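Local coordinates for N-acetyltransferase family protein (Bacillus anthracis, PDB 3LNB) that transfers acetyl groups from acetyl-coenzyme A to arylamines, inactivating the sulfonamide drug sulfamethoxazole, and here holds coenzyme A in its pocket, at residues I65-N70 against T252-N257; L160-V165 against S174-Y179; T256-I261 against T271-K276; I261-K266 against E292-T297. The protein carries 1 engineered substitution. All coordinates share one frame; numbering follows the deposited sequence.

In the fold
Contacts 1, 3 and 4 belong to one five-stranded antiparallel sheet, and each touches coenzyme A. Contact 1 pairs the edge strand 68-69 with 252-256. Contact 3 pairs 259-263 with 267-272, the next strand of the sheet, and contact 4 lays the end of helix 283-294 on the face turned away from coenzyme A. The backbone bond from Ile261 N to Lys254 O (2.8 Å) ties contact 1 to both. The centres of contacts 1 and 4 are about 8 Å apart, those of 1 and 3 about 12 Å. Contact 2 lies at the larger antiparallel sheet, where a loop meets the turn into strand 177-182, yet Gln175 NE2 reaches Thr256 O at 2.9 Å. The side chain of its Leu160 stays about 8 Å from coenzyme A.

Contact 1: I65-N70 against T252-N257; sequences ILPFEN and TCKLTN. Engineered in segment 65-70: Phe68 (natural residue Tyr). With COA (coenzyme A), chain B.
Phe68 and Cys253 form an antiparallel hydrogen-bonded pair, with Phe68 N giving to Cys253 O at 2.7 Å and Cys253 N giving to Phe68 O at 2.8 Å. The first bond is nearly straight (170°). Glu69 and Thr252 follow as a non-hydrogen-bonded pair. Thr252 CA also makes a CA-H...O contact with Phe68 O. On the face of Phe68 and Cys253 the two CB atoms meet, and both side chains go on to coenzyme A. Phe68 is an engineered residue, tyrosine in the natural protein. Its CG stands anti to the backbone N (chi1 172°), and the ring leads away from Cys253. CZ comes within 3.5 Å of the ligand's N4P, while S1P lies at the ring edge. Cys253 SG touches the methyl CDP at 3.6 Å. Strand 68-69 is an outermost strand of the five-stranded antiparallel sheet, and the face carrying Phe68 and Cys253 lines the coenzyme A pocket. On the other face, Thr252 OG1 rests on Glu69 CB at 3.6 Å, and Thr252 CG2 reaches Pro67 CB at 4.1 Å. Glu69 OE1 forms a salt bridge with Arg95 and accepts from Gly96 N, and OE2 accepts from Leu71 N.

Contact 2: L160-V165 against S174-Y179; sequences LPLHPV and SQTGEY. With FMT (formic acid), chain C.
Leu160 O is gripped by two hydroxyls of the facing turn. Thr176 OG1 donates to it at 2.6 Å, from well above the carbonyl plane, and Ser174 OG adds a weak bond at 3.3 Å. Thr176 OG1 sits between its backbone N and carbonyl carbon (chi1 72°), which turns the hydroxyl to Leu160. Ser174 OG also accepts from Thr176 N, which makes an ST turn within the type I turn from Ser174 to Gly177. The phenol ring of Tyr179 reaches across Pro161. Pro161 CG lies over the centre of one ring face, 4.1 Å from the centroid, in a CH-pi contact. The two side chains cross at about a right angle. Leu162 CD1 packs on Ser174 CB at 4.0 Å. A formic acid molecule, probably from the crystallisation liquor, bridges the segments. His163 NE2 gives to its O1 in the ring plane at 2.9 Å, and Gln175 N gives to its O2 at 3.0 Å. The second ring nitrogen, His163 ND1, is hydrogen-bonded to Asp56. Segment 160-165 follows strand 148-152 and leads into strand 165-166, and the turn leads into strand 177-182. Leu160 and Leu162 pack on Leu255 of strand 252-256, while Tyr179 also touches Leu193 and Met195 of strand 191-196.

Contact 3: T256-I261 against T271-K276; sequences TNYGHI and TFKGTK. With COA (coenzyme A), chain B.
Thr256 meets Thr271 through a water that bridges Thr256 OG1 and Thr271 O. Tyr258 comes next. Its O accepts from Lys273 N at 3.0 Å, and its ring lies alongside the Lys273 chain. Lys273 CE sits over the ring centre, 3.5 Å from the centroid, and NZ adds a cation-pi contact at 4.4 Å from the same centroid. The Phe272 ring approaches obliquely, with CE2 at 3.6 Å from Tyr258 CD2. Gly259 CA makes a CA-H...O contact with Thr271 O at 3.4 Å. His260 pairs with Thr271 by two backbone bonds, and Thr271 OG1 lies over one imidazole face, toward the rim. His260 NE2 donates to coenzyme A O4A at 3.2 Å. Lys276 NZ lies 2.7 Å from the same O4A and donates to Thr271 OG1, so the imidazole and the ammonium meet at one phosphate. The pairing joins strand 259-263 to 267-272, whose type I' turn leads into the edge strand 275-280. Beyond His260, Ile261 packs on helix 283-294.

Contact 4: I261-K266 against E292-T297; sequences ISLTNK and ESFGIT. With COA (coenzyme A), chain B.
The side chains of Ile261 and Phe294 come at each other from opposite directions. From CB the CG1 branch of Ile261 stands between the backbone N and the carbonyl carbon (chi1 49°), which sends it to the helix. CG1 meets CZ and CE2 of Phe294, each at 3.7 Å. CD1 then ends over a face of that ring, 4.0 Å from the centroid, in a CH-pi contact. The same methyl touches Ser293 CB at 3.8 Å. Two residues on, Leu263 CB packs on Phe294 CE1 at 3.8 Å. Phe294 also touches Thr252 and Lys254, so its ring spans two adjacent strands. The intervening Ser262 points to the opposite side of the strand. Its OG gives a short bond of 2.5 Å to O5A of coenzyme A. Thr264 OG1 lies 2.8 Å from O8A of the ligand's 3'-phosphate. This is helix-on-sheet packing: the end of helix 283-294 covers one face of the antiparallel sheet, and the other face forms part of the coenzyme A site.

Contact 1: I65-N70 against T252-N257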
# COMPACT_ATOMS: atom_id res chain seq x y z
N ILE A 65 6.77 -8.66 2.27
CA ILE A 65 8.14 -8.19 2.05
C ILE A 65 8.36 -6.68 1.95
O ILE A 65 9.29 -6.15 2.55
CB ILE A 65 8.71 -8.88 0.78
CG1 ILE A 65 8.77 -10.39 1.02
CG2 ILE A 65 10.09 -8.32 0.44
CD1 ILE A 65 9.05 -11.21 -0.22
N LEU A 66 7.53 -5.99 1.18
CA LEU A 66 7.67 -4.55 1.02
C LEU A 66 7.04 -3.79 2.19
O LEU A 66 5.82 -3.68 2.28
CB LEU A 66 7.02 -4.10 -0.30
CG LEU A 66 7.67 -4.64 -1.58
CD1 LEU A 66 6.90 -4.12 -2.78
CD2 LEU A 66 9.14 -4.20 -1.64
N PRO A 67 7.87 -3.26 3.10
CA PRO A 67 7.35 -2.52 4.26
C PRO A 67 6.64 -1.23 3.86
O PRO A 67 7.02 -0.57 2.90
CB PRO A 67 8.61 -2.22 5.08
CG PRO A 67 9.61 -3.24 4.60
CD PRO A 67 9.34 -3.30 3.13
N PHE A 68 5.60 -0.90 4.62
CA PHE A 68 4.85 0.34 4.41
C PHE A 68 5.59 1.32 5.32
O PHE A 68 5.58 1.15 6.54
CB PHE A 68 3.40 0.17 4.88
CG PHE A 68 2.59 1.44 4.88
CD1 PHE A 68 1.91 1.85 3.73
CD2 PHE A 68 2.51 2.23 6.03
CE1 PHE A 68 1.16 3.03 3.73
CE2 PHE A 68 1.77 3.41 6.03
CZ PHE A 68 1.09 3.81 4.88
N GLU A 69 6.25 2.32 4.75
CA GLU A 69 7.00 3.27 5.56
C GLU A 69 7.13 4.66 4.96
O GLU A 69 6.98 4.86 3.75
CB GLU A 69 8.40 2.71 5.87
CG GLU A 69 9.17 2.15 4.67
CD GLU A 69 10.28 3.08 4.17
OE1 GLU A 69 11.14 2.61 3.39
OE2 GLU A 69 10.28 4.28 4.54
N ASN A 70 7.43 5.62 5.84
CA ASN A 70 7.57 7.03 5.49
C ASN A 70 8.92 7.58 5.94
O ASN A 70 9.06 8.78 6.19
CB ASN A 70 6.48 7.83 6.20
CG ASN A 70 6.72 7.89 7.70
OD1 ASN A 70 7.39 7.02 8.27
ND2 ASN A 70 6.18 8.92 8.35
N THR A 252 6.55 2.27 10.22
CA THR A 252 7.00 1.18 9.37
C THR A 252 6.12 0.01 9.76
O THR A 252 6.04 -0.36 10.94
CB THR A 252 8.50 0.83 9.60
OG1 THR A 252 9.32 1.96 9.29
CG2 THR A 252 8.92 -0.33 8.70
N CYS A 253 5.44 -0.55 8.76
CA CYS A 253 4.52 -1.66 8.99
C CYS A 253 4.70 -2.75 7.94
O CYS A 253 5.05 -2.47 6.80
CB CYS A 253 3.08 -1.16 8.96
SG CYS A 253 1.81 -2.45 9.06
N LYS A 254 4.43 -3.99 8.34
CA LYS A 254 4.56 -5.11 7.43
C LYS A 254 3.72 -6.27 7.94
O LYS A 254 3.48 -6.40 9.14
CB LYS A 254 6.04 -5.53 7.33
CG LYS A 254 6.32 -6.62 6.30
CD LYS A 254 7.82 -6.90 6.17
CE LYS A 254 8.35 -7.62 7.39
NZ LYS A 254 7.79 -8.99 7.51
N LEU A 255 3.27 -7.10 7.01
CA LEU A 255 2.48 -8.27 7.36
C LEU A 255 3.41 -9.40 7.77
O LEU A 255 4.57 -9.43 7.37
CB LEU A 255 1.66 -8.72 6.16
CG LEU A 255 0.31 -8.05 5.91
CD1 LEU A 255 0.41 -6.55 6.10
CD2 LEU A 255 -0.14 -8.40 4.52
N THR A 256 2.88 -10.31 8.56
CA THR A 256 3.62 -11.48 9.02
C THR A 256 2.68 -12.67 8.85
O THR A 256 1.50 -12.49 8.56
CB THR A 256 4.00 -11.39 10.51
OG1 THR A 256 2.81 -11.29 11.30
CG2 THR A 256 4.87 -10.18 10.77
N ASN A 257 3.20 -13.88 9.02
CA ASN A 257 2.35 -15.04 8.87
C ASN A 257 1.27 -15.12 9.94
O ASN A 257 0.24 -15.75 9.73
CB ASN A 257 3.20 -16.31 8.87
CG ASN A 257 4.07 -16.41 7.64
OD1 ASN A 257 3.57 -16.43 6.51
ND2 ASN A 257 5.38 -16.45 7.84
N1A COA B . 1.17 7.74 10.07
C2A COA B . 2.06 7.66 11.04
N3A COA B . 1.86 6.92 12.11
C4A COA B . 0.72 6.23 12.25
C5A COA B . -0.25 6.29 11.26
C6A COA B . 0.01 7.07 10.14
N6A COA B . -0.88 7.15 9.15
N7A COA B . -1.26 5.51 11.63
C8A COA B . -0.94 4.98 12.80
N9A COA B . 0.26 5.40 13.19
C1B COA B . 1.00 4.94 14.39
C2B COA B . 0.24 5.19 15.70
O2B COA B . 0.42 6.55 16.11
C3B COA B . 1.00 4.24 16.63
O3B COA B . 2.11 4.90 17.23
P3B COA B . 2.54 4.48 18.73
O7A COA B . 2.58 3.02 18.91
O8A COA B . 3.97 5.18 19.00
O9A COA B . 1.48 5.20 19.70
C4B COA B . 1.48 3.13 15.69
O4B COA B . 1.08 3.51 14.37
C5B COA B . 0.82 1.79 16.03
O5B COA B . -0.59 1.89 15.87
P1A COA B . -1.54 0.69 16.37
O1A COA B . -3.02 1.03 15.83
O2A COA B . -1.50 0.54 17.84
O3A COA B . -1.01 -0.63 15.61
P2A COA B . -1.37 -1.01 14.09
O4A COA B . -2.69 -1.92 14.17
O5A COA B . -0.24 -1.73 13.46
O6A COA B . -1.79 0.33 13.31
CBP COA B . -1.09 0.95 11.04
CCP COA B . -0.84 1.08 12.54
CDP COA B . -0.78 -0.48 10.58
CEP COA B . -0.18 1.93 10.29
CAP COA B . -2.55 1.29 10.73
OAP COA B . -2.85 2.60 11.21
C9P COA B . -2.83 1.24 9.22
O9P COA B . -2.88 0.18 8.62
N8P COA B . -3.01 2.44 8.66
C7P COA B . -3.31 2.62 7.23
C6P COA B . -2.52 3.80 6.67
C5P COA B . -3.10 4.26 5.33
O5P COA B . -4.15 4.89 5.29
N4P COA B . -2.38 3.97 4.25
C3P COA B . -2.82 4.35 2.90
C2P COA B . -2.52 5.82 2.62
S1P COA B . -0.74 6.19 2.43

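Contact 2: L160-V165 against S174-Y179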
# COMPACT_ATOMS: atom_id res chain seq x y z
N LEU A 160 -4.60 -4.69 3.99
CA LEU A 160 -4.35 -5.20 2.65
C LEU A 160 -5.32 -6.31 2.25
O LEU A 160 -5.44 -7.31 2.95
CB LEU A 160 -2.91 -5.72 2.57
CG LEU A 160 -1.81 -4.69 2.82
CD1 LEU A 160 -0.46 -5.40 2.88
CD2 LEU A 160 -1.83 -3.64 1.71
N PRO A 161 -6.04 -6.13 1.13
CA PRO A 161 -7.00 -7.15 0.68
C PRO A 161 -6.30 -8.44 0.25
O PRO A 161 -6.83 -9.53 0.45
CB PRO A 161 -7.71 -6.46 -0.47
CG PRO A 161 -7.68 -5.01 -0.06
CD PRO A 161 -6.25 -4.86 0.40
N LEU A 162 -5.11 -8.29 -0.34
CA LEU A 162 -4.32 -9.43 -0.80
C LEU A 162 -4.97 -10.22 -1.94
O LEU A 162 -4.58 -11.36 -2.23
CB LEU A 162 -4.01 -10.36 0.38
CG LEU A 162 -3.28 -9.71 1.56
CD1 LEU A 162 -2.99 -10.77 2.62
CD2 LEU A 162 -1.99 -9.04 1.09
N HIS A 163 -5.97 -9.62 -2.58
CA HIS A 163 -6.69 -10.20 -3.72
C HIS A 163 -7.36 -9.04 -4.45
O HIS A 163 -7.69 -8.02 -3.84
CB HIS A 163 -7.82 -11.14 -3.27
CG HIS A 163 -7.39 -12.26 -2.38
ND1 HIS A 163 -6.75 -13.39 -2.86
CD2 HIS A 163 -7.49 -12.42 -1.04
CE1 HIS A 163 -6.49 -14.20 -1.85
NE2 HIS A 163 -6.92 -13.64 -0.74
N PRO A 164 -7.57 -9.18 -5.77
CA PRO A 164 -8.24 -8.08 -6.46
C PRO A 164 -9.63 -7.98 -5.84
O PRO A 164 -10.23 -9.00 -5.53
CB PRO A 164 -8.30 -8.57 -7.90
CG PRO A 164 -7.07 -9.40 -8.03
CD PRO A 164 -7.03 -10.16 -6.73
N VAL A 165 -10.14 -6.77 -5.66
CA VAL A 165 -11.48 -6.60 -5.08
C VAL A 165 -12.42 -6.19 -6.22
O VAL A 165 -12.30 -5.10 -6.76
CB VAL A 165 -11.48 -5.53 -3.97
CG1 VAL A 165 -12.81 -5.55 -3.23
CG2 VAL A 165 -10.32 -5.80 -3.01
N SER A 174 -9.22 -12.00 3.76
CA SER A 174 -7.82 -12.37 3.87
C SER A 174 -7.50 -12.37 5.36
O SER A 174 -8.39 -12.17 6.18
CB SER A 174 -6.92 -11.37 3.13
OG SER A 174 -6.90 -10.10 3.76
N GLN A 175 -6.25 -12.60 5.71
CA GLN A 175 -5.86 -12.61 7.11
C GLN A 175 -6.00 -11.22 7.74
O GLN A 175 -6.04 -11.10 8.96
CB GLN A 175 -4.43 -13.10 7.26
CG GLN A 175 -3.38 -12.20 6.62
CD GLN A 175 -1.96 -12.67 6.88
OE1 GLN A 175 -1.58 -13.76 6.47
NE2 GLN A 175 -1.18 -11.85 7.58
N THR A 176 -6.09 -10.18 6.93
CA THR A 176 -6.19 -8.83 7.49
C THR A 176 -7.62 -8.39 7.75
O THR A 176 -7.85 -7.39 8.44
CB THR A 176 -5.51 -7.78 6.58
OG1 THR A 176 -6.30 -7.58 5.41
CG2 THR A 176 -4.10 -8.26 6.18
N GLY A 177 -8.58 -9.12 7.19
CA GLY A 177 -9.98 -8.78 7.38
C GLY A 177 -10.80 -9.03 6.13
O GLY A 177 -10.40 -9.81 5.26
N GLU A 178 -11.95 -8.38 6.04
CA GLU A 178 -12.84 -8.53 4.88
C GLU A 178 -12.98 -7.21 4.16
O GLU A 178 -12.97 -6.15 4.79
CB GLU A 178 -14.21 -9.02 5.33
CG GLU A 178 -14.20 -10.27 6.18
CD GLU A 178 -15.57 -10.94 6.21
OE1 GLU A 178 -16.56 -10.27 6.58
OE2 GLU A 178 -15.66 -12.13 5.85
N TYR A 179 -13.13 -7.26 2.84
CA TYR A 179 -13.27 -6.05 2.03
C TYR A 179 -14.28 -6.19 0.90
O TYR A 179 -14.49 -7.27 0.36
CB TYR A 179 -11.91 -5.66 1.43
CG TYR A 179 -10.79 -5.64 2.44
CD1 TYR A 179 -10.12 -6.81 2.79
CD2 TYR A 179 -10.42 -4.45 3.06
CE1 TYR A 179 -9.10 -6.80 3.74
CE2 TYR A 179 -9.40 -4.43 4.00
CZ TYR A 179 -8.75 -5.60 4.35
OH TYR A 179 -7.76 -5.58 5.30
C FMT C . -5.05 -14.31 2.25
O1 FMT C . -6.15 -14.67 1.87
O2 FMT C . -4.85 -14.08 3.56

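Contact 3: T256-I261 against T271-K276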
# COMPACT_ATOMS: atom_id res chain seq x y z
N THR A 256 2.88 -10.31 8.56
CA THR A 256 3.62 -11.48 9.02
C THR A 256 2.68 -12.67 8.85
O THR A 256 1.50 -12.49 8.56
CB THR A 256 4.00 -11.39 10.51
OG1 THR A 256 2.81 -11.29 11.30
CG2 THR A 256 4.87 -10.18 10.77
N ASN A 257 3.20 -13.88 9.02
CA ASN A 257 2.35 -15.04 8.87
C ASN A 257 1.27 -15.12 9.94
O ASN A 257 0.24 -15.75 9.73
CB ASN A 257 3.20 -16.31 8.87
CG ASN A 257 4.07 -16.41 7.64
OD1 ASN A 257 3.57 -16.43 6.51
ND2 ASN A 257 5.38 -16.45 7.84
N TYR A 258 1.48 -14.45 11.07
CA TYR A 258 0.50 -14.48 12.16
C TYR A 258 -0.17 -13.14 12.46
O TYR A 258 -0.86 -13.00 13.48
CB TYR A 258 1.17 -15.02 13.42
CG TYR A 258 1.73 -16.41 13.22
CD1 TYR A 258 0.90 -17.48 12.89
CD2 TYR A 258 3.10 -16.66 13.34
CE1 TYR A 258 1.41 -18.75 12.68
CE2 TYR A 258 3.62 -17.93 13.13
CZ TYR A 258 2.78 -18.97 12.80
OH TYR A 258 3.29 -20.23 12.57
N GLY A 259 0.01 -12.16 11.58
CA GLY A 259 -0.60 -10.85 11.77
C GLY A 259 0.18 -9.77 11.04
O GLY A 259 0.39 -9.87 9.82
N HIS A 260 0.60 -8.74 11.77
CA HIS A 260 1.40 -7.66 11.21
C HIS A 260 2.16 -6.96 12.33
O HIS A 260 1.85 -7.12 13.51
CB HIS A 260 0.54 -6.64 10.44
CG HIS A 260 -0.40 -5.85 11.30
ND1 HIS A 260 -1.62 -6.35 11.73
CD2 HIS A 260 -0.32 -4.60 11.80
CE1 HIS A 260 -2.24 -5.43 12.45
NE2 HIS A 260 -1.47 -4.36 12.51
N ILE A 261 3.18 -6.19 11.95
CA ILE A 261 3.99 -5.48 12.93
C ILE A 261 4.16 -4.03 12.53
O ILE A 261 4.25 -3.70 11.34
CB ILE A 261 5.39 -6.14 13.07
CG1 ILE A 261 6.01 -6.38 11.69
CG2 ILE A 261 5.27 -7.46 13.82
CD1 ILE A 261 7.46 -6.83 11.73
N THR A 271 1.07 -7.54 16.34
CA THR A 271 -0.23 -8.19 16.28
C THR A 271 0.15 -9.63 15.94
O THR A 271 0.59 -9.93 14.83
CB THR A 271 -1.09 -7.59 15.17
OG1 THR A 271 -1.22 -6.18 15.39
CG2 THR A 271 -2.47 -8.23 15.16
N PHE A 272 -0.03 -10.51 16.91
CA PHE A 272 0.39 -11.90 16.76
C PHE A 272 -0.63 -12.93 17.26
O PHE A 272 -0.96 -12.96 18.44
CB PHE A 272 1.72 -12.04 17.50
CG PHE A 272 2.34 -13.40 17.43
CD1 PHE A 272 2.05 -14.36 18.39
CD2 PHE A 272 3.27 -13.70 16.44
CE1 PHE A 272 2.67 -15.60 18.37
CE2 PHE A 272 3.90 -14.93 16.40
CZ PHE A 272 3.60 -15.89 17.37
N LYS A 273 -1.10 -13.77 16.34
CA LYS A 273 -2.08 -14.81 16.65
C LYS A 273 -3.20 -14.31 17.54
O LYS A 273 -3.47 -14.89 18.60
CB LYS A 273 -1.41 -16.01 17.32
CG LYS A 273 -0.50 -16.80 16.41
CD LYS A 273 0.24 -17.89 17.17
CE LYS A 273 1.17 -18.66 16.24
NZ LYS A 273 2.11 -19.53 16.98
N GLY A 274 -3.84 -13.21 17.13
CA GLY A 274 -4.94 -12.68 17.91
C GLY A 274 -4.56 -11.68 18.98
O GLY A 274 -5.41 -10.93 19.44
N THR A 275 -3.29 -11.67 19.39
CA THR A 275 -2.86 -10.75 20.44
C THR A 275 -2.28 -9.48 19.83
O THR A 275 -1.78 -9.48 18.70
CB THR A 275 -1.81 -11.39 21.38
OG1 THR A 275 -0.54 -11.43 20.73
CG2 THR A 275 -2.23 -12.80 21.75
N LYS A 276 -2.35 -8.39 20.58
CA LYS A 276 -1.83 -7.12 20.11
C LYS A 276 -1.12 -6.43 21.27
O LYS A 276 -1.75 -6.00 22.23
CB LYS A 276 -2.96 -6.25 19.57
CG LYS A 276 -2.49 -4.97 18.90
CD LYS A 276 -3.69 -4.17 18.42
CE LYS A 276 -4.09 -4.53 17.00
NZ LYS A 276 -3.26 -3.78 16.02
N1A COA B . 1.17 7.74 10.07
C2A COA B . 2.06 7.66 11.04
N3A COA B . 1.86 6.92 12.11
C4A COA B . 0.72 6.23 12.25
C5A COA B . -0.25 6.29 11.26
C6A COA B . 0.01 7.07 10.14
N6A COA B . -0.88 7.15 9.15
N7A COA B . -1.26 5.51 11.63
C8A COA B . -0.94 4.98 12.80
N9A COA B . 0.26 5.40 13.19
C1B COA B . 1.00 4.94 14.39
C2B COA B . 0.24 5.19 15.70
O2B COA B . 0.42 6.55 16.11
C3B COA B . 1.00 4.24 16.63
O3B COA B . 2.11 4.90 17.23
P3B COA B . 2.54 4.48 18.73
O7A COA B . 2.58 3.02 18.91
O8A COA B . 3.97 5.18 19.00
O9A COA B . 1.48 5.20 19.70
C4B COA B . 1.48 3.13 15.69
O4B COA B . 1.08 3.51 14.37
C5B COA B . 0.82 1.79 16.03
O5B COA B . -0.59 1.89 15.87
P1A COA B . -1.54 0.69 16.37
O1A COA B . -3.02 1.03 15.83
O2A COA B . -1.50 0.54 17.84
O3A COA B . -1.01 -0.63 15.61
P2A COA B . -1.37 -1.01 14.09
O4A COA B . -2.69 -1.92 14.17
O5A COA B . -0.24 -1.73 13.46
O6A COA B . -1.79 0.33 13.31
CBP COA B . -1.09 0.95 11.04
CCP COA B . -0.84 1.08 12.54
CDP COA B . -0.78 -0.48 10.58
CEP COA B . -0.18 1.93 10.29
CAP COA B . -2.55 1.29 10.73
OAP COA B . -2.85 2.60 11.21
C9P COA B . -2.83 1.24 9.22
O9P COA B . -2.88 0.18 8.62
N8P COA B . -3.01 2.44 8.66
C7P COA B . -3.31 2.62 7.23
C6P COA B . -2.52 3.80 6.67
C5P COA B . -3.10 4.26 5.33
O5P COA B . -4.15 4.89 5.29
N4P COA B . -2.38 3.97 4.25
C3P COA B . -2.82 4.35 2.90
C2P COA B . -2.52 5.82 2.62
S1P COA B . -0.74 6.19 2.43
O HOH W 1 2.75 -11.11 13.82
O HOH W 2 -3.17 -12.13 14.75

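Contact 4: I261-K266 against E292-T297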
# COMPACT_ATOMS: atom_id res chain seq x y z
N ILE A 261 3.18 -6.19 11.95
CA ILE A 261 3.99 -5.48 12.93
C ILE A 261 4.16 -4.03 12.53
O ILE A 261 4.25 -3.70 11.34
CB ILE A 261 5.39 -6.14 13.07
CG1 ILE A 261 6.01 -6.38 11.69
CG2 ILE A 261 5.27 -7.46 13.82
CD1 ILE A 261 7.46 -6.83 11.73
N SER A 262 4.20 -3.16 13.53
CA SER A 262 4.35 -1.73 13.33
C SER A 262 5.40 -1.14 14.27
O SER A 262 5.47 -1.48 15.46
CB SER A 262 3.01 -1.03 13.53
OG SER A 262 2.09 -1.40 12.52
N LEU A 263 6.21 -0.25 13.72
CA LEU A 263 7.28 0.37 14.49
C LEU A 263 7.31 1.88 14.32
O LEU A 263 7.34 2.39 13.20
CB LEU A 263 8.62 -0.21 14.05
CG LEU A 263 9.87 0.40 14.69
CD1 LEU A 263 9.98 -0.07 16.14
CD2 LEU A 263 11.11 -0.00 13.90
N THR A 264 7.29 2.60 15.44
CA THR A 264 7.38 4.05 15.43
C THR A 264 8.67 4.39 16.16
O THR A 264 9.40 3.50 16.58
CB THR A 264 6.19 4.70 16.16
OG1 THR A 264 6.23 4.37 17.55
CG2 THR A 264 4.88 4.23 15.57
N ASN A 265 8.96 5.68 16.32
CA ASN A 265 10.17 6.08 17.03
C ASN A 265 10.03 5.73 18.51
O ASN A 265 11.02 5.45 19.19
CB ASN A 265 10.42 7.58 16.90
CG ASN A 265 10.80 7.99 15.50
OD1 ASN A 265 11.69 7.40 14.89
ND2 ASN A 265 10.13 9.02 14.97
N LYS A 266 8.79 5.72 18.99
CA LYS A 266 8.49 5.45 20.40
C LYS A 266 8.07 4.03 20.78
O LYS A 266 8.40 3.55 21.86
CB LYS A 266 7.38 6.40 20.86
CG LYS A 266 7.58 7.86 20.47
CD LYS A 266 8.82 8.45 21.11
CE LYS A 266 8.93 9.94 20.79
NZ LYS A 266 10.18 10.53 21.37
N GLU A 292 16.27 -6.15 11.70
CA GLU A 292 15.85 -7.52 11.93
C GLU A 292 14.41 -7.87 11.58
O GLU A 292 14.15 -8.98 11.10
CB GLU A 292 16.10 -7.91 13.39
CG GLU A 292 17.48 -7.53 13.88
CD GLU A 292 17.94 -8.37 15.07
OE1 GLU A 292 17.12 -8.62 15.99
OE2 GLU A 292 19.13 -8.76 15.08
N SER A 293 13.47 -6.96 11.81
CA SER A 293 12.08 -7.27 11.51
C SER A 293 11.60 -6.80 10.15
O SER A 293 10.70 -7.40 9.57
CB SER A 293 11.17 -6.71 12.61
OG SER A 293 11.47 -7.29 13.87
N PHE A 294 12.20 -5.73 9.63
CA PHE A 294 11.77 -5.19 8.34
C PHE A 294 12.78 -5.25 7.21
O PHE A 294 12.46 -4.88 6.08
CB PHE A 294 11.31 -3.74 8.51
CG PHE A 294 10.15 -3.58 9.44
CD1 PHE A 294 10.35 -3.23 10.77
CD2 PHE A 294 8.85 -3.78 8.99
CE1 PHE A 294 9.27 -3.08 11.64
CE2 PHE A 294 7.77 -3.64 9.84
CZ PHE A 294 7.97 -3.29 11.17
N GLY A 295 14.00 -5.69 7.50
CA GLY A 295 15.00 -5.77 6.46
C GLY A 295 15.45 -4.41 5.94
O GLY A 295 16.00 -4.29 4.85
N ILE A 296 15.20 -3.37 6.72
CA ILE A 296 15.62 -2.04 6.30
C ILE A 296 16.95 -1.68 6.96
O ILE A 296 17.05 -1.63 8.19
CB ILE A 296 14.55 -0.98 6.64
CG1 ILE A 296 13.30 -1.23 5.78
CG2 ILE A 296 15.12 0.42 6.43
CD1 ILE A 296 12.18 -0.21 5.98
N THR A 297 17.96 -1.44 6.12
CA THR A 297 19.30 -1.11 6.60
C THR A 297 19.89 0.13 5.92
O THR A 297 19.16 0.94 5.34
CB THR A 297 20.28 -2.28 6.36
OG1 THR A 297 19.74 -3.49 6.93
CG2 THR A 297 21.62 -1.98 7.01
N1A COA B . 1.17 7.74 10.07
C2A COA B . 2.06 7.66 11.04
N3A COA B . 1.86 6.92 12.11
C4A COA B . 0.72 6.23 12.25
C5A COA B . -0.25 6.29 11.26
C6A COA B . 0.01 7.07 10.14
N6A COA B . -0.88 7.15 9.15
N7A COA B . -1.26 5.51 11.63
C8A COA B . -0.94 4.98 12.80
N9A COA B . 0.26 5.40 13.19
C1B COA B . 1.00 4.94 14.39
C2B COA B . 0.24 5.19 15.70
O2B COA B . 0.42 6.55 16.11
C3B COA B . 1.00 4.24 16.63
O3B COA B . 2.11 4.90 17.23
P3B COA B . 2.54 4.48 18.73
O7A COA B . 2.58 3.02 18.91
O8A COA B . 3.97 5.18 19.00
O9A COA B . 1.48 5.20 19.70
C4B COA B . 1.48 3.13 15.69
O4B COA B . 1.08 3.51 14.37
C5B COA B . 0.82 1.79 16.03
O5B COA B . -0.59 1.89 15.87
P1A COA B . -1.54 0.69 16.37
O1A COA B . -3.02 1.03 15.83
O2A COA B . -1.50 0.54 17.84
O3A COA B . -1.01 -0.63 15.61
P2A COA B . -1.37 -1.01 14.09
O4A COA B . -2.69 -1.92 14.17
O5A COA B . -0.24 -1.73 13.46
O6A COA B . -1.79 0.33 13.31
CBP COA B . -1.09 0.95 11.04
CCP COA B . -0.84 1.08 12.54
CDP COA B . -0.78 -0.48 10.58
CEP COA B . -0.18 1.93 10.29
CAP COA B . -2.55 1.29 10.73
OAP COA B . -2.85 2.60 11.21
C9P COA B . -2.83 1.24 9.22
O9P COA B . -2.88 0.18 8.62
N8P COA B . -3.01 2.44 8.66
C7P COA B . -3.31 2.62 7.23
C6P COA B . -2.52 3.80 6.67
C5P COA B . -3.10 4.26 5.33
O5P COA B . -4.15 4.89 5.29
N4P COA B . -2.38 3.97 4.25
C3P COA B . -2.82 4.35 2.90
C2P COA B . -2.52 5.82 2.62
S1P COA B . -0.74 6.19 2.43